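Local coordinates for transcriptional regulator, LacI family (PDB 2RGY), which regulates transcription as a LacI-family protein, probably binding a small effector such as a sugar in its periplasmic-binding-protein-like core to control DNA binding, at the interface of chains A and B. Residues are numbered along the deposited sequence; one frame, centred on the assembly and turned at random. Chains: chain A/B, Transcriptional regulator, LacI family.

The interface of chains A and B. Residues chain A 43-45, 47, 59; chain B 31, 35.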
# COMPACT_ATOMS: atom_id res chain seq x y z
N VAL A 43 -2.08 15.29 5.74
CA VAL A 43 -1.14 14.67 4.82
C VAL A 43 -1.16 15.35 3.46
O VAL A 43 -2.19 15.85 3.01
CB VAL A 43 -1.44 13.17 4.61
CG1 VAL A 43 -0.36 12.53 3.73
CG2 VAL A 43 -1.49 12.46 5.95
N ALA A 44 0.00 15.36 2.82
CA ALA A 44 0.14 15.95 1.51
C ALA A 44 1.14 15.11 0.71
O ALA A 44 2.12 14.61 1.26
CB ALA A 44 0.63 17.37 1.64
N THR A 45 0.87 14.93 -0.57
CA THR A 45 1.76 14.18 -1.44
C THR A 45 1.96 14.98 -2.72
O THR A 45 1.32 16.02 -2.91
CB THR A 45 1.19 12.80 -1.79
OG1 THR A 45 2.17 12.06 -2.52
CG2 THR A 45 -0.08 12.92 -2.64
N CYS A 47 1.52 16.44 -6.23
CA CYS A 47 0.42 16.64 -7.18
C CYS A 47 0.81 17.58 -8.33
O CYS A 47 1.72 18.41 -8.19
CB CYS A 47 -0.80 17.28 -6.48
SG CYS A 47 -1.54 16.35 -5.13
N ALA A 59 4.26 21.01 -2.26
CA ALA A 59 3.47 20.34 -1.24
C ALA A 59 3.89 20.76 0.17
O ALA A 59 3.05 21.07 1.01
CB ALA A 59 3.58 18.84 -1.39
N ASP B 31 -6.98 13.72 -1.41
CA ASP B 31 -5.93 14.74 -1.32
C ASP B 31 -5.94 15.61 -2.58
O ASP B 31 -5.86 16.83 -2.51
CB ASP B 31 -4.56 14.06 -1.15
CG ASP B 31 -3.39 15.05 -1.20
OD1 ASP B 31 -3.48 16.12 -0.55
OD2 ASP B 31 -2.37 14.75 -1.85
N ARG B 35 -6.64 19.53 -2.87
CA ARG B 35 -5.53 20.38 -3.27
C ARG B 35 -6.00 21.32 -4.38
O ARG B 35 -5.67 22.50 -4.40
CB ARG B 35 -4.37 19.54 -3.80
CG ARG B 35 -3.10 20.35 -4.03
CD ARG B 35 -2.42 20.64 -2.70
NE ARG B 35 -2.08 19.39 -2.02
CZ ARG B 35 -1.00 18.66 -2.29
NH1 ARG B 35 -0.14 19.03 -3.23
NH2 ARG B 35 -0.81 17.52 -1.64
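The thiol sulfur of A:Cys47 lies over one face of the B:Arg35 guanidinium, 3.4 Å above its plane and displaced toward the rim, with SG 3.7 Å from the central carbon CZ. In A:Cys47 the sulfur points away from the carbonyl carbon and sits beside the backbone N (chi1 -60°), which carries it over the flat group. On the opposite side of the plane, methyl groups pack against the guanidinium nitrogens: CB of A:Ala44 lies 3.6 Å from NH2 of B:Arg35, and CB of A:Ala59, on helix 52-65, approaches NH1 more loosely. The arginine chain does not run straight out from helix 21-36 but bends at chi2 and chi3, bringing the guanidinium between the sulfur and the two alanines.

Further out, NH2 of B:Arg35 donates to the backbone carbonyl O of A:Thr45 at 2.9 Å. NH2 meets a lone pair of this oxygen in the carbonyl plane, and the oxygen itself lies nearly in the guanidinium plane. NH1 adds a weak, more bent bond to the same oxygen. The edge of the guanidinium also faces the backbone N of A:Thr45.

One helical turn earlier, B:Asp31 forms a salt bridge with B:Arg35, NH2 to OD2 at 3.2 Å. The same nitrogen gives a hydrogen bond to the syn lone pair of OD1, an oxygen tilted 25° out of the guanidinium plane. The carboxylate thereby steadies the arginine and probably offsets its charge. Its OD2 also takes a weak bond from A:Thr45 N.

Repeated by two-fold symmetry, the patch joins helix 21-36 of one subunit to the strand end and following loop of the other, probably supporting the side-by-side dimer typical of LacI-family regulators.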